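Long-range contact in cytochrome P450 (Novosphingobium aromaticivorans, PDB 3OFT), which is a haem-binding member of the cytochrome P450 family, built largely of helices with a smaller beta-rich region: residues W30-V40 with I50-L60. Sequence-based numbering, arbitrary orientation.
Sequences WKTLLDGPGLV and IAARGDVVREL
I50 presses its CG2 methyl against two side chains of the helical turn before the hairpin: L33 CD1 lies 3.9 Å from it, and W30 brings CZ3, at the edge of its indole, to 4.0 Å. With CG2 anti to the backbone N, I50 reaches both partners, and its CB also meets V40 CG2. Branched V40 and I50 suit this hydrogen-bonded antiparallel pair, whose two N-H···O bonds are nearly straight: V40 N to I50 O (3.1 Å, 171°) and I50 N to V40 O (2.8 Å). L39 and A51, the non-hydrogen-bonded pair, face the other side of the sheet. There L39, its CG anti to the backbone N (chi1 -170°), carries CD1 past small A51 to L60 CD2 (4.2 Å) and V56 CG1 on the helix after the hairpin. At the open end of the hairpin, A52 N donates to G38 O at 2.8 Å, arriving well above the carbonyl plane. G38, lacking a side chain, lets the bent arm of R53 lie against its CA, while the A52 methyl is small enough to fit between L33 CB and P37 O. One water donates to both G36 O and A52 O. R53 NH1 donates to the syn lone pair of D55 OD2, and NH2 forms a salt bridge with D294. The contact thus ties hairpin 39-42/48-51 to the 3-10 turn before it and helix 54-62 after it: backbone bonds set the register, apolar side chains fill both faces, and the two acids, though not across the contact, probably limit the freedom of the R53 arm on G38.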
loop_
_atom_site.group_PDB
_atom_site.type_symbol
_atom_site.label_atom_id
_atom_site.label_comp_id
_atom_site.label_asym_id
_atom_site.label_seq_id
_atom_site.Cartn_x
_atom_site.Cartn_y
_atom_site.Cartn_z
ATOM N N TRP A 30 7.514 -8.439 -12.675
ATOM C CA TRP A 30 7.761 -7.040 -13.003
ATOM C C TRP A 30 9.173 -6.784 -13.492
ATOM O O TRP A 30 9.387 -6.018 -14.440
ATOM C CB TRP A 30 7.467 -6.191 -11.764
ATOM C CG TRP A 30 6.030 -5.826 -11.734
ATOM C CD1 TRP A 30 5.014 -6.419 -10.998
ATOM C CD2 TRP A 30 5.422 -4.824 -12.536
ATOM N NE1 TRP A 30 3.807 -5.801 -11.303
ATOM C CE2 TRP A 30 4.034 -4.818 -12.236
ATOM C CE3 TRP A 30 5.922 -3.911 -13.485
ATOM C CZ2 TRP A 30 3.134 -3.900 -12.835
ATOM C CZ3 TRP A 30 5.025 -3.026 -14.096
ATOM C CH2 TRP A 30 3.657 -3.022 -13.762
ATOM N N LYS A 31 10.139 -7.442 -12.861
ATOM C CA LYS A 31 11.537 -7.250 -13.242
ATOM C C LYS A 31 11.904 -7.698 -14.664
ATOM O O LYS A 31 12.945 -7.278 -15.175
ATOM C CB LYS A 31 12.496 -7.886 -12.212
ATOM C CG LYS A 31 12.632 -7.002 -10.959
ATOM C CD LYS A 31 13.605 -7.575 -9.929
ATOM C CE LYS A 31 15.056 -7.434 -10.389
ATOM N NZ LYS A 31 16.007 -7.212 -9.227
ATOM N N THR A 32 11.059 -8.507 -15.297
ATOM C CA THR A 32 11.244 -8.839 -16.719
ATOM C C THR A 32 11.364 -7.564 -17.562
ATOM O O THR A 32 12.077 -7.553 -18.589
ATOM C CB THR A 32 10.101 -9.666 -17.297
ATOM O OG1 THR A 32 8.871 -8.920 -17.192
ATOM C CG2 THR A 32 9.963 -10.969 -16.551
ATOM N N LEU A 33 10.705 -6.488 -17.120
ATOM C CA LEU A 33 10.727 -5.235 -17.870
ATOM C C LEU A 33 12.073 -4.510 -17.844
ATOM O O LEU A 33 12.312 -3.641 -18.664
ATOM C CB LEU A 33 9.611 -4.263 -17.405
ATOM C CG LEU A 33 8.156 -4.624 -17.723
ATOM C CD1 LEU A 33 7.235 -3.507 -17.177
ATOM C CD2 LEU A 33 7.960 -4.774 -19.236
ATOM N N LEU A 34 12.928 -4.820 -16.872
ATOM C CA LEU A 34 14.253 -4.214 -16.829
ATOM C C LEU A 34 15.141 -4.625 -18.027
ATOM O O LEU A 34 16.173 -3.951 -18.325
ATOM C CB LEU A 34 14.943 -4.625 -15.534
ATOM C CG LEU A 34 14.830 -3.713 -14.303
ATOM C CD1 LEU A 34 13.910 -2.546 -14.345
ATOM C CD2 LEU A 34 14.884 -4.462 -12.906
ATOM N N ASP A 35 14.743 -5.697 -18.701
ATOM C CA ASP A 35 15.448 -6.164 -19.918
ATOM C C ASP A 35 15.087 -5.406 -21.201
ATOM O O ASP A 35 15.653 -5.679 -22.281
ATOM C CB ASP A 35 15.226 -7.661 -20.143
ATOM C CG ASP A 35 15.693 -8.512 -18.971
ATOM O OD1 ASP A 35 15.238 -9.679 -18.870
ATOM O OD2 ASP A 35 16.483 -8.011 -18.138
ATOM N N GLY A 36 14.148 -4.468 -21.108
ATOM C CA GLY A 36 13.733 -3.690 -22.277
ATOM C C GLY A 36 13.929 -2.211 -22.102
ATOM O O GLY A 36 14.620 -1.788 -21.192
ATOM N N PRO A 37 13.304 -1.391 -22.978
ATOM C CA PRO A 37 13.341 0.063 -22.874
ATOM C C PRO A 37 12.813 0.568 -21.497
ATOM O O PRO A 37 11.981 -0.098 -20.873
ATOM C CB PRO A 37 12.426 0.517 -24.018
ATOM C CG PRO A 37 12.379 -0.657 -24.985
ATOM C CD PRO A 37 12.494 -1.862 -24.118
ATOM N N GLY A 38 13.322 1.703 -21.040
ATOM C CA GLY A 38 12.974 2.252 -19.728
ATOM C C GLY A 38 11.602 2.896 -19.660
ATOM O O GLY A 38 11.161 3.303 -18.582
ATOM N N LEU A 39 10.944 3.018 -20.814
ATOM C CA LEU A 39 9.563 3.549 -20.902
ATOM C C LEU A 39 8.915 2.872 -22.088
ATOM O O LEU A 39 9.404 3.028 -23.222
ATOM C CB LEU A 39 9.573 5.080 -21.051
ATOM C CG LEU A 39 8.305 5.923 -20.945
ATOM C CD1 LEU A 39 7.453 5.571 -19.722
ATOM C CD2 LEU A 39 8.691 7.425 -20.886
ATOM N N VAL A 40 7.896 2.050 -21.823
ATOM C CA VAL A 40 7.245 1.202 -22.848
ATOM C C VAL A 40 5.764 1.577 -22.954
ATOM O O VAL A 40 5.194 2.171 -22.018
ATOM C CB VAL A 40 7.433 -0.346 -22.583
ATOM C CG1 VAL A 40 8.889 -0.755 -22.766
ATOM C CG2 VAL A 40 6.945 -0.782 -21.190
ATOM N N ILE A 50 4.202 2.520 -19.455
ATOM C CA ILE A 50 4.687 1.908 -18.215
ATOM C C ILE A 50 6.143 2.354 -18.000
ATOM O O ILE A 50 7.008 2.182 -18.902
ATOM C CB ILE A 50 4.649 0.353 -18.213
ATOM C CG1 ILE A 50 3.237 -0.207 -18.415
ATOM C CG2 ILE A 50 5.287 -0.165 -16.914
ATOM C CD1 ILE A 50 3.158 -1.749 -18.763
ATOM N N ALA A 51 6.435 2.926 -16.832
ATOM C CA ALA A 51 7.819 3.299 -16.534
ATOM C C ALA A 51 8.544 2.008 -16.136
ATOM O O ALA A 51 8.063 1.294 -15.276
ATOM C CB ALA A 51 7.873 4.320 -15.440
ATOM N N ALA A 52 9.682 1.712 -16.778
ATOM C CA ALA A 52 10.275 0.385 -16.723
ATOM C C ALA A 52 11.758 0.406 -16.367
ATOM O O ALA A 52 12.480 -0.548 -16.630
ATOM C CB ALA A 52 10.031 -0.360 -18.051
ATOM N N ARG A 53 12.204 1.505 -15.787
ATOM C CA ARG A 53 13.576 1.594 -15.263
ATOM C C ARG A 53 13.538 2.535 -14.097
ATOM O O ARG A 53 12.761 3.514 -14.085
ATOM C CB ARG A 53 14.528 2.152 -16.329
ATOM C CG ARG A 53 16.034 2.053 -15.965
ATOM C CD ARG A 53 16.746 3.300 -16.515
ATOM N NE ARG A 53 16.582 3.295 -17.938
ATOM C CZ ARG A 53 16.458 4.341 -18.737
ATOM N NH1 ARG A 53 16.487 5.594 -18.311
ATOM N NH2 ARG A 53 16.302 4.088 -20.004
ATOM N N GLY A 54 14.405 2.267 -13.119
ATOM C CA GLY A 54 14.371 2.989 -11.858
ATOM C C GLY A 54 14.349 4.491 -11.965
ATOM O O GLY A 54 13.553 5.136 -11.304
ATOM N N ASP A 55 15.254 5.066 -12.749
ATOM C CA ASP A 55 15.346 6.529 -12.795
ATOM C C ASP A 55 14.102 7.177 -13.415
ATOM O O ASP A 55 13.718 8.269 -13.012
ATOM C CB ASP A 55 16.591 7.016 -13.554
ATOM C CG ASP A 55 16.652 6.494 -14.969
ATOM O OD1 ASP A 55 16.636 5.268 -15.138
ATOM O OD2 ASP A 55 16.730 7.291 -15.929
ATOM N N VAL A 56 13.469 6.480 -14.361
ATOM C CA VAL A 56 12.245 6.951 -15.015
ATOM C C VAL A 56 11.073 6.888 -14.037
ATOM O O VAL A 56 10.342 7.855 -13.892
ATOM C CB VAL A 56 11.955 6.136 -16.320
ATOM C CG1 VAL A 56 10.675 6.643 -16.993
ATOM C CG2 VAL A 56 13.155 6.282 -17.292
ATOM N N VAL A 57 10.933 5.759 -13.330
ATOM C CA VAL A 57 9.875 5.592 -12.294
ATOM C C VAL A 57 9.991 6.711 -11.323
ATOM O O VAL A 57 9.003 7.433 -11.035
ATOM C CB VAL A 57 10.024 4.266 -11.487
ATOM C CG1 VAL A 57 8.977 4.195 -10.305
ATOM C CG2 VAL A 57 9.810 3.079 -12.399
ATOM N N ARG A 58 11.214 6.892 -10.806
ATOM C CA ARG A 58 11.428 7.907 -9.772
ATOM C C ARG A 58 11.142 9.364 -10.260
ATOM O O ARG A 58 10.517 10.183 -9.536
ATOM C CB ARG A 58 12.846 7.770 -9.197
ATOM C CG ARG A 58 13.144 8.718 -8.100
ATOM C CD ARG A 58 12.474 8.297 -6.814
ATOM N NE ARG A 58 12.978 9.115 -5.698
ATOM C CZ ARG A 58 12.863 8.791 -4.411
ATOM N NH1 ARG A 58 12.259 7.670 -4.071
ATOM N NH2 ARG A 58 13.328 9.606 -3.474
ATOM N N GLU A 59 11.588 9.699 -11.463
ATOM C CA GLU A 59 11.402 11.048 -12.003
ATOM C C GLU A 59 9.933 11.362 -12.309
ATOM O O GLU A 59 9.425 12.437 -11.982
ATOM C CB GLU A 59 12.297 11.318 -13.223
ATOM C CG GLU A 59 11.824 10.708 -14.548
ATOM C CD GLU A 59 12.600 11.202 -15.769
ATOM O OE1 GLU A 59 12.445 10.573 -16.842
ATOM O OE2 GLU A 59 13.354 12.196 -15.649
ATOM N N LEU A 60 9.239 10.435 -12.942
ATOM C CA LEU A 60 7.839 10.715 -13.320
ATOM C C LEU A 60 6.891 10.748 -12.116
ATOM O O LEU A 60 5.936 11.528 -12.083
ATOM C CB LEU A 60 7.397 9.610 -14.261
ATOM C CG LEU A 60 7.564 9.778 -15.774
ATOM C CD1 LEU A 60 8.386 10.955 -16.326
ATOM C CD2 LEU A 60 7.561 8.408 -16.586
HETATM O O HOH W 1 14.330 -0.712 -18.498
HETATM O O HOH W 2 16.208 0.639 -20.186
#